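PDB 3E4G: ATP synthase subunit s, mitochondrial from Bos taurus, which regulates the mitochondrial ATP synthase, being needed for its proton conduction and blocking a proton leak through an alternative exit pathway. Local coordinates for residues A36-H41 against R45-Y50; R105-E110 against I132-H137; V127-I132 against E156-A161. The protein carries 1 engineered substitution. All coordinates share one frame; numbering follows the deposited sequence.

Contact 1 (A36-H41 against R45-Y50); sequences AMVRYH and RWQKDY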
loop_
_atom_site.group_PDB
_atom_site.type_symbol
_atom_site.label_atom_id
_atom_site.label_comp_id
_atom_site.label_asym_id
_atom_site.label_seq_id
_atom_site.Cartn_x
_atom_site.Cartn_y
_atom_site.Cartn_z
ATOM N N ALA A 36 0.730 -2.778 10.305
ATOM C CA ALA A 36 0.091 -1.693 9.623
ATOM C C ALA A 36 -1.295 -1.416 10.251
ATOM O O ALA A 36 -1.766 -2.152 11.160
ATOM C CB ALA A 36 0.009 -1.971 8.121
ATOM N N MET A 37 -1.946 -0.408 9.767
ATOM C CA MET A 37 -3.296 0.007 10.234
ATOM C C MET A 37 -4.167 0.226 8.975
ATOM O O MET A 37 -3.674 0.539 7.892
ATOM C CB MET A 37 -3.203 1.334 11.027
ATOM C CG MET A 37 -2.288 1.255 12.236
ATOM S SD MET A 37 -2.220 2.898 13.023
ATOM C CE MET A 37 -1.046 2.578 14.317
ATOM N N VAL A 38 -5.479 0.066 9.185
ATOM C CA VAL A 38 -6.446 0.363 8.110
ATOM C C VAL A 38 -7.589 1.201 8.689
ATOM O O VAL A 38 -7.876 1.146 9.896
ATOM C CB VAL A 38 -7.056 -0.894 7.463
ATOM C CG1 VAL A 38 -5.909 -1.788 6.863
ATOM C CG2 VAL A 38 -7.949 -1.717 8.350
ATOM N N ARG A 39 -8.258 1.921 7.813
ATOM C CA ARG A 39 -9.467 2.677 8.195
ATOM C C ARG A 39 -10.524 2.380 7.149
ATOM O O ARG A 39 -10.260 2.449 5.930
ATOM C CB ARG A 39 -9.201 4.173 8.249
ATOM C CG ARG A 39 -10.419 4.938 8.797
ATOM C CD ARG A 39 -10.210 6.438 8.856
ATOM N NE ARG A 39 -9.846 7.026 7.573
ATOM C CZ ARG A 39 -10.651 7.064 6.509
ATOM N NH1 ARG A 39 -11.943 6.652 6.605
ATOM N NH2 ARG A 39 -10.190 7.471 5.353
ATOM N N TYR A 40 -11.714 2.019 7.630
ATOM C CA TYR A 40 -12.828 1.658 6.722
ATOM C C TYR A 40 -13.598 2.897 6.286
ATOM O O TYR A 40 -13.745 3.909 6.990
ATOM C CB TYR A 40 -13.778 0.700 7.446
ATOM C CG TYR A 40 -13.104 -0.584 7.831
ATOM C CD1 TYR A 40 -12.410 -1.344 6.884
ATOM C CD2 TYR A 40 -13.148 -1.078 9.154
ATOM C CE1 TYR A 40 -11.783 -2.528 7.234
ATOM C CE2 TYR A 40 -12.545 -2.252 9.490
ATOM C CZ TYR A 40 -11.851 -2.986 8.529
ATOM O OH TYR A 40 -11.235 -4.160 8.928
ATOM N N HIS A 41 -14.143 2.772 5.050
ATOM C CA HIS A 41 -15.144 3.749 4.588
ATOM C C HIS A 41 -16.210 3.890 5.664
ATOM O O HIS A 41 -16.728 2.934 6.205
ATOM C CB HIS A 41 -15.793 3.254 3.299
ATOM C CG HIS A 41 -14.964 3.514 2.114
ATOM N ND1 HIS A 41 -14.977 4.725 1.470
ATOM C CD2 HIS A 41 -14.038 2.708 1.467
ATOM C CE1 HIS A 41 -14.109 4.658 0.483
ATOM N NE2 HIS A 41 -13.497 3.461 0.468
ATOM N N ARG A 45 -12.371 6.394 13.015
ATOM C CA ARG A 45 -11.301 5.771 13.775
ATOM C C ARG A 45 -10.613 4.683 12.940
ATOM O O ARG A 45 -11.199 4.036 12.098
ATOM C CB ARG A 45 -11.883 5.121 15.025
ATOM C CG ARG A 45 -12.665 3.783 14.671
ATOM C CD ARG A 45 -13.287 3.147 15.923
ATOM N NE ARG A 45 -12.435 2.020 16.258
ATOM C CZ ARG A 45 -11.093 2.130 16.307
ATOM N NH1 ARG A 45 -10.439 3.267 16.115
ATOM N NH2 ARG A 45 -10.390 1.153 16.597
ATOM N N TRP A 46 -9.312 4.558 13.231
ATOM C CA TRP A 46 -8.469 3.524 12.619
ATOM C C TRP A 46 -8.497 2.222 13.373
ATOM O O TRP A 46 -8.600 2.178 14.602
ATOM C CB TRP A 46 -7.035 4.054 12.528
ATOM C CG TRP A 46 -6.846 5.094 11.493
ATOM C CD1 TRP A 46 -7.303 6.377 11.472
ATOM C CD2 TRP A 46 -6.215 4.874 10.234
ATOM N NE1 TRP A 46 -6.986 6.995 10.285
ATOM C CE2 TRP A 46 -6.301 6.057 9.497
ATOM C CE3 TRP A 46 -5.610 3.742 9.633
ATOM C CZ2 TRP A 46 -5.790 6.175 8.187
ATOM C CZ3 TRP A 46 -5.108 3.849 8.336
ATOM C CH2 TRP A 46 -5.196 5.016 7.655
ATOM N N GLN A 47 -8.332 1.137 12.599
ATOM C CA GLN A 47 -8.062 -0.195 13.137
ATOM C C GLN A 47 -6.543 -0.313 13.368
ATOM O O GLN A 47 -5.753 -0.269 12.415
ATOM C CB GLN A 47 -8.478 -1.265 12.148
ATOM C CG GLN A 47 -9.891 -1.095 11.606
ATOM C CD GLN A 47 -10.975 -1.131 12.648
ATOM O OE1 GLN A 47 -10.879 -1.972 13.632
ATOM N NE2 GLN A 47 -11.984 -0.275 12.481
ATOM N N LYS A 48 -6.178 -0.443 14.616
ATOM C CA LYS A 48 -4.726 -0.580 14.926
ATOM C C LYS A 48 -4.391 -1.751 15.711
ATOM O O LYS A 48 -3.185 -2.115 15.671
ATOM C CB LYS A 48 -4.057 0.655 15.382
ATOM C CG LYS A 48 -4.655 0.985 16.657
ATOM C CD LYS A 48 -4.068 2.519 17.015
ATOM C CE LYS A 48 -4.505 3.031 18.354
ATOM N NZ LYS A 48 -5.945 3.073 18.560
ATOM N N ASP A 49 -5.321 -2.450 16.353
ATOM C CA ASP A 49 -5.077 -3.701 17.118
ATOM C C ASP A 49 -5.796 -4.851 16.421
ATOM O O ASP A 49 -7.051 -4.851 16.276
ATOM C CB ASP A 49 -5.591 -3.573 18.553
ATOM C CG ASP A 49 -5.477 -4.956 19.385
ATOM O OD1 ASP A 49 -5.250 -6.055 18.884
ATOM O OD2 ASP A 49 -5.589 -4.802 20.627
ATOM N N TYR A 50 -5.041 -5.880 16.040
ATOM C CA TYR A 50 -5.593 -7.039 15.342
ATOM C C TYR A 50 -6.824 -7.602 16.047
ATOM O O TYR A 50 -7.808 -7.975 15.419
ATOM C CB TYR A 50 -4.489 -8.112 15.258
ATOM C CG TYR A 50 -4.858 -9.309 14.487
ATOM C CD1 TYR A 50 -4.461 -9.473 13.159
ATOM C CD2 TYR A 50 -5.630 -10.340 15.059
ATOM C CE1 TYR A 50 -4.799 -10.586 12.424
ATOM C CE2 TYR A 50 -5.992 -11.432 14.352
ATOM C CZ TYR A 50 -5.555 -11.605 13.035
ATOM O OH TYR A 50 -5.920 -12.687 12.280
HETATM O O HOH W 1 -1.142 -1.840 13.854
HETATM O O HOH W 2 -12.015 1.891 10.521
#

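Contact 2 (R105-E110 against I132-H137); sequences RLSQLE and IIALHH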
loop_
_atom_site.group_PDB
_atom_site.type_symbol
_atom_site.label_atom_id
_atom_site.label_comp_id
_atom_site.label_asym_id
_atom_site.label_seq_id
_atom_site.Cartn_x
_atom_site.Cartn_y
_atom_site.Cartn_z
ATOM N N ARG A 105 3.941 -4.483 -8.368
ATOM C CA ARG A 105 2.811 -5.353 -8.147
ATOM C C ARG A 105 1.524 -4.566 -7.861
ATOM O O ARG A 105 0.450 -4.821 -8.408
ATOM C CB ARG A 105 3.134 -6.335 -6.983
ATOM C CG ARG A 105 2.112 -7.421 -6.614
ATOM C CD ARG A 105 2.603 -8.344 -5.484
ATOM N NE ARG A 105 3.728 -9.140 -5.904
ATOM C CZ ARG A 105 3.681 -10.188 -6.791
ATOM N NH1 ARG A 105 2.510 -10.737 -7.111
ATOM N NH2 ARG A 105 4.767 -10.669 -7.272
ATOM N N LEU A 106 1.661 -3.567 -6.981
ATOM C CA LEU A 106 0.483 -2.685 -6.665
ATOM C C LEU A 106 -0.025 -1.979 -7.919
ATOM O O LEU A 106 -1.239 -1.870 -8.162
ATOM C CB LEU A 106 0.887 -1.652 -5.665
ATOM C CG LEU A 106 1.013 -2.148 -4.190
ATOM C CD1 LEU A 106 1.691 -1.054 -3.366
ATOM C CD2 LEU A 106 -0.311 -2.465 -3.610
ATOM N N SER A 107 0.905 -1.436 -8.704
ATOM C CA SER A 107 0.545 -0.585 -9.862
ATOM C C SER A 107 -0.237 -1.373 -10.889
ATOM O O SER A 107 -0.957 -0.751 -11.695
ATOM C CB SER A 107 1.770 0.016 -10.493
ATOM O OG SER A 107 2.531 -0.945 -11.229
ATOM N N GLN A 108 -0.048 -2.688 -10.953
ATOM C CA GLN A 108 -0.693 -3.564 -11.934
ATOM C C GLN A 108 -2.063 -4.067 -11.561
ATOM O O GLN A 108 -2.729 -4.737 -12.342
ATOM C CB GLN A 108 0.264 -4.771 -12.233
ATOM C CG GLN A 108 1.492 -4.294 -13.001
ATOM C CD GLN A 108 1.166 -3.871 -14.315
ATOM O OE1 GLN A 108 1.734 -2.845 -14.858
ATOM N NE2 GLN A 108 0.331 -4.573 -15.040
ATOM N N LEU A 109 -2.510 -3.744 -10.322
ATOM C CA LEU A 109 -3.827 -4.188 -9.871
ATOM C C LEU A 109 -4.854 -3.187 -10.411
ATOM O O LEU A 109 -4.903 -2.027 -9.959
ATOM C CB LEU A 109 -3.854 -4.248 -8.348
ATOM C CG LEU A 109 -3.035 -5.426 -7.776
ATOM C CD1 LEU A 109 -3.035 -5.317 -6.268
ATOM C CD2 LEU A 109 -3.621 -6.794 -8.292
ATOM N N GLU A 110 -5.685 -3.621 -11.375
ATOM C CA GLU A 110 -6.651 -2.701 -11.988
ATOM C C GLU A 110 -7.612 -2.133 -10.971
ATOM O O GLU A 110 -8.085 -1.006 -11.125
ATOM C CB GLU A 110 -7.432 -3.377 -13.144
ATOM C CG GLU A 110 -6.482 -3.728 -14.306
ATOM C CD GLU A 110 -7.265 -4.024 -15.574
ATOM O OE1 GLU A 110 -8.188 -4.870 -15.543
ATOM O OE2 GLU A 110 -6.921 -3.422 -16.588
ATOM N N ILE A 132 8.943 4.152 -8.255
ATOM C CA ILE A 132 8.096 5.365 -8.299
ATOM C C ILE A 132 7.434 5.496 -9.635
ATOM O O ILE A 132 6.237 5.814 -9.741
ATOM C CB ILE A 132 8.936 6.617 -7.913
ATOM C CG1 ILE A 132 9.510 6.527 -6.486
ATOM C CG2 ILE A 132 8.099 7.898 -8.124
ATOM C CD1 ILE A 132 8.498 6.233 -5.425
ATOM N N ILE A 133 8.176 5.327 -10.723
ATOM C CA ILE A 133 7.621 5.572 -12.030
ATOM C C ILE A 133 6.466 4.567 -12.337
ATOM O O ILE A 133 5.531 4.958 -13.004
ATOM C CB ILE A 133 8.775 5.514 -13.102
ATOM C CG1 ILE A 133 9.672 6.712 -12.970
ATOM C CG2 ILE A 133 8.213 5.431 -14.523
ATOM C CD1 ILE A 133 9.026 7.981 -13.615
ATOM N N ALA A 134 6.510 3.371 -11.745
ATOM C CA ALA A 134 5.443 2.432 -11.885
ATOM C C ALA A 134 4.045 2.986 -11.439
ATOM O O ALA A 134 2.996 2.569 -11.919
ATOM C CB ALA A 134 5.777 1.153 -11.181
ATOM N N LEU A 135 4.091 3.933 -10.495
ATOM C CA LEU A 135 2.842 4.518 -9.959
ATOM C C LEU A 135 2.057 5.311 -10.971
ATOM O O LEU A 135 0.896 5.676 -10.691
ATOM C CB LEU A 135 3.134 5.358 -8.719
ATOM C CG LEU A 135 3.907 4.593 -7.628
ATOM C CD1 LEU A 135 4.299 5.608 -6.509
ATOM C CD2 LEU A 135 3.079 3.347 -7.110
ATOM N N HIS A 136 2.646 5.575 -12.141
ATOM C CA HIS A 136 1.872 6.291 -13.187
ATOM C C HIS A 136 0.624 5.501 -13.606
ATOM O O HIS A 136 -0.334 6.120 -14.116
ATOM C CB HIS A 136 2.737 6.619 -14.394
ATOM C CG HIS A 136 2.968 5.518 -15.305
ATOM N ND1 HIS A 136 3.969 4.585 -15.188
ATOM C CD2 HIS A 136 2.343 5.269 -16.475
ATOM C CE1 HIS A 136 3.886 3.750 -16.231
ATOM N NE2 HIS A 136 2.878 4.124 -17.007
ATOM N N HIS A 137 0.564 4.214 -13.347
ATOM C CA HIS A 137 -0.658 3.450 -13.688
ATOM C C HIS A 137 -1.818 3.819 -12.780
ATOM O O HIS A 137 -2.971 3.452 -13.109
ATOM C CB HIS A 137 -0.413 1.952 -13.582
ATOM C CG HIS A 137 0.527 1.479 -14.631
ATOM N ND1 HIS A 137 0.251 1.490 -16.023
ATOM C CD2 HIS A 137 1.751 1.014 -14.497
ATOM C CE1 HIS A 137 1.325 1.106 -16.660
ATOM N NE2 HIS A 137 2.213 0.683 -15.775
#

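Contact 3 (V127-I132 against E156-A161); sequences VTDKGI and EKIVQA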
loop_
_atom_site.group_PDB
_atom_site.type_symbol
_atom_site.label_atom_id
_atom_site.label_comp_id
_atom_site.label_asym_id
_atom_site.label_seq_id
_atom_site.Cartn_x
_atom_site.Cartn_y
_atom_site.Cartn_z
ATOM N N VAL A 127 13.395 1.784 -2.120
ATOM C CA VAL A 127 12.655 2.238 -3.294
ATOM C C VAL A 127 13.537 3.093 -4.172
ATOM O O VAL A 127 14.262 3.966 -3.726
ATOM C CB VAL A 127 11.400 3.039 -2.802
ATOM C CG1 VAL A 127 10.737 3.750 -3.976
ATOM C CG2 VAL A 127 10.454 2.091 -2.066
ATOM N N THR A 128 13.442 2.834 -5.475
ATOM C CA THR A 128 14.202 3.635 -6.441
ATOM C C THR A 128 13.271 4.297 -7.408
ATOM O O THR A 128 12.031 4.136 -7.422
ATOM C CB THR A 128 15.256 2.749 -7.221
ATOM O OG1 THR A 128 14.585 2.101 -8.343
ATOM C CG2 THR A 128 15.973 1.784 -6.344
ATOM N N ASP A 129 13.891 5.037 -8.351
ATOM C CA ASP A 129 13.146 5.690 -9.399
ATOM C C ASP A 129 12.229 4.717 -10.124
ATOM O O ASP A 129 11.128 5.103 -10.567
ATOM C CB ASP A 129 14.103 6.343 -10.404
ATOM C CG ASP A 129 15.145 7.288 -9.709
ATOM O OD1 ASP A 129 16.083 6.737 -9.066
ATOM O OD2 ASP A 129 14.915 8.510 -9.730
ATOM N N LYS A 130 12.658 3.487 -10.337
ATOM C CA LYS A 130 11.830 2.500 -11.064
ATOM C C LYS A 130 10.512 2.215 -10.383
ATOM O O LYS A 130 9.450 2.116 -11.015
ATOM C CB LYS A 130 12.607 1.181 -11.221
ATOM C CG LYS A 130 12.018 0.119 -12.014
ATOM C CD LYS A 130 13.014 -1.033 -12.255
ATOM C CE LYS A 130 13.082 -1.842 -11.079
ATOM N NZ LYS A 130 12.352 -3.090 -11.162
ATOM N N GLY A 131 10.539 2.038 -9.069
ATOM C CA GLY A 131 9.316 1.774 -8.352
ATOM C C GLY A 131 8.365 2.965 -8.377
ATOM O O GLY A 131 7.154 2.809 -8.469
ATOM N N ILE A 132 8.943 4.152 -8.255
ATOM C CA ILE A 132 8.096 5.365 -8.299
ATOM C C ILE A 132 7.434 5.496 -9.635
ATOM O O ILE A 132 6.237 5.814 -9.741
ATOM C CB ILE A 132 8.936 6.617 -7.913
ATOM C CG1 ILE A 132 9.510 6.527 -6.486
ATOM C CG2 ILE A 132 8.099 7.898 -8.124
ATOM C CD1 ILE A 132 8.498 6.233 -5.425
ATOM N N GLU A 156 14.188 15.057 -10.577
ATOM C CA GLU A 156 13.735 15.976 -11.615
ATOM C C GLU A 156 13.081 15.238 -12.761
ATOM O O GLU A 156 12.066 15.662 -13.353
ATOM C CB GLU A 156 14.933 16.743 -12.204
ATOM C CG GLU A 156 15.673 17.569 -11.149
ATOM C CD GLU A 156 16.675 16.832 -10.182
ATOM O OE1 GLU A 156 17.129 17.559 -9.278
ATOM O OE2 GLU A 156 16.999 15.592 -10.250
ATOM N N LYS A 157 13.641 14.095 -13.074
ATOM C CA LYS A 157 13.079 13.199 -14.073
ATOM C C LYS A 157 11.745 12.702 -13.602
ATOM O O LYS A 157 10.794 12.611 -14.402
ATOM C CB LYS A 157 14.032 12.092 -14.430
ATOM C CG LYS A 157 15.214 12.575 -15.203
ATOM C CD LYS A 157 16.149 11.379 -15.577
ATOM C CE LYS A 157 17.478 11.820 -16.249
ATOM N NZ LYS A 157 18.270 10.604 -16.602
ATOM N N ILE A 158 11.620 12.419 -12.315
ATOM C CA ILE A 158 10.335 11.988 -11.768
ATOM C C ILE A 158 9.292 13.076 -11.925
ATOM O O ILE A 158 8.157 12.854 -12.394
ATOM C CB ILE A 158 10.475 11.466 -10.316
ATOM C CG1 ILE A 158 11.177 10.103 -10.403
ATOM C CG2 ILE A 158 9.082 11.547 -9.542
ATOM C CD1 ILE A 158 11.404 9.492 -9.248
ATOM N N VAL A 159 9.644 14.303 -11.593
ATOM C CA VAL A 159 8.701 15.408 -11.764
ATOM C C VAL A 159 8.235 15.593 -13.182
ATOM O O VAL A 159 7.015 15.765 -13.462
ATOM C CB VAL A 159 9.334 16.763 -11.325
ATOM C CG1 VAL A 159 8.435 17.976 -11.630
ATOM C CG2 VAL A 159 9.756 16.756 -9.831
ATOM N N GLN A 160 9.164 15.516 -14.125
ATOM C CA GLN A 160 8.771 15.664 -15.526
ATOM C C GLN A 160 7.937 14.547 -16.058
ATOM O O GLN A 160 6.954 14.828 -16.785
ATOM C CB GLN A 160 9.992 15.858 -16.407
ATOM C CG GLN A 160 10.658 17.204 -16.082
ATOM C CD GLN A 160 9.679 18.426 -16.143
ATOM O OE1 GLN A 160 9.015 18.628 -17.181
ATOM N NE2 GLN A 160 9.628 19.256 -15.075
ATOM N N ALA A 161 8.272 13.340 -15.627
ATOM C CA ALA A 161 7.517 12.127 -16.001
ATOM C C ALA A 161 6.080 12.253 -15.596
ATOM O O ALA A 161 5.147 11.922 -16.354
ATOM C CB ALA A 161 8.126 10.855 -15.474
#

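Contact 1 (A36-H41 against R45-Y50)
R39 lays its aliphatic stem over one face of the W46 indole: CB stands 3.6 Å from the centroid of the six-membered ring and 12° off the ring normal, a CH-pi contact. R39 CG lies trans to the backbone N, and with chi2 also trans CD is led over the indole face, 3.6 Å from W46 NE1; the bend at chi3 then turns NE and the guanidinium. That group meets NE1 edge-on, its plane 83° from the indole, so the stem, not the charged head, covers the face; the head bonds to Q64 and to the backbone of Q43. M37 comes to the same ring at its rim, CB lying 3.7 Å from W46 CE3, while its extended chain runs alongside K48. The Y40 and Q47 side chains cross at about a right angle although ring and amide planes differ by only 29°; Q47 CG and NE2 each lie 3.6 Å from Y40 CE2. Between the backbones, V38 and Q47 form a single antiparallel bridge of the hydrogen-bonded type: Q47 N gives a short bond of 2.7 Å to V38 O, and V38 N a longer one of 3.3 Å to Q47 O. Water closes both ends, one molecule joining A36 O to K48 O, the other linking Y40 N, R45 O and the Q47 amide. The loop after strand 37-40 thus folds back along the edge of the leucine-rich repeat sheet, about 5 Å from the magnesium ion at the M37 side chain. Chemically, direct bonds and waters satisfy backbone polar groups along this edge, and R39 offers the indole hydrocarbon, while the M37 carbonyl lies at the ring edge.

Contact 2 (R105-E110 against I132-H137)
S107 meets A134 and H137 where helix 100-107 and helix 129-134, on the convex side of the leucine-rich repeat fold, lead into their following turns; the nearest CA atoms, of S107 and L135, are 5.6 Å apart. The first helix belongs to repeat 3 and the second to repeat 4. Past helix 129-134 the chain tightens into a 3-10 segment, 135-137, which presents H137 to S107 and Q108. With no direct hydrogen bond between the segments, the contact rests on close van der Waals approach: S107 CB lies 3.2 Å from A134 O, and H137 CB is 3.3 Å from S107 O. The serine hydroxyl sits between its backbone nitrogen and carbonyl carbon (chi1 73°) and hydrogen-bonds to E104 O within its own helix. Q113 NE2, from helix 110-115, bonds to S107 O. Q108 bends at chi2 to bring OE1 within 3.7 Å of H137 NE2, the side chains crossing obliquely with amide and imidazole planes 77° apart. H136 NE2 lies 3.4 Å above one face of the H137 ring, offset toward its rim. The H136 ring is itself fixed by ND1, which donates a 2.7 Å bond to I133 O with an N-H...O angle of 160°; it and H136 N approach from opposite faces of the carbonyl plane.

Contact 3 (V127-I132 against E156-A161)
I158, in one of its two deposited conformers, pushes its CD1 methyl between D129 and I132, touching D129 OD2 at 3.7 Å and I132 CG2 at 3.8 Å; these contacts belong to that conformer and are less certain for that reason. The position of the methyl follows from two torsions: CG1 is anti to the carbonyl carbon (chi1 -73°), and the chain continues fully extended (chi2 179°), which extends CD1 toward helix 129-134. I132 crosses I158 at about a right angle. Its CG2 branch, set beside its own carbonyl carbon, makes the contact, whereas CG1, at chi1 -61°, directs CD1 away from I158. D129 crosses I158 obliquely, and its carboxylate is occupied in the loop before helix 155-165, OD1 accepting from K153 N and OD2 from E154 N. OD2 therefore takes a backbone N-H while lying against a methyl. Just ahead, T128 is the N-cap of helix 129-134, its OG1 accepting from K130 N at 3.1 Å. The contact joins helices 129-134 and 155-165, neighbours on the convex side of the repeat array. V152 lies against D129, I132 and I158, helix 100-107 touches V127 through D100 and L103, and strand 170-174 underlies V159 of helix 155-165.

How the contacts relate
Contacts 2 and 3 share helix 129-134 and I132, meet directly through I133 CD1 and A161 CB at 3.5 Å, and have centres about 12 Å apart. Together they join three helices side by side, 100-107, 129-134 and 155-165. Contact 1 lies on the opposite side of the chain's centre, its own centre about 24 Å from that of contact 2 and 30 Å from that of contact 3, at the outermost strand near the magnesium ion. Contacts 1 and 2 are partly buried, each including exposed residues, while contact 3 is buried. The chemistry differs accordingly: the sheet edge pairs backbones and adds water and an aromatic face, contact 2 is a van der Waals approach, and contact 3 is small and largely apolar.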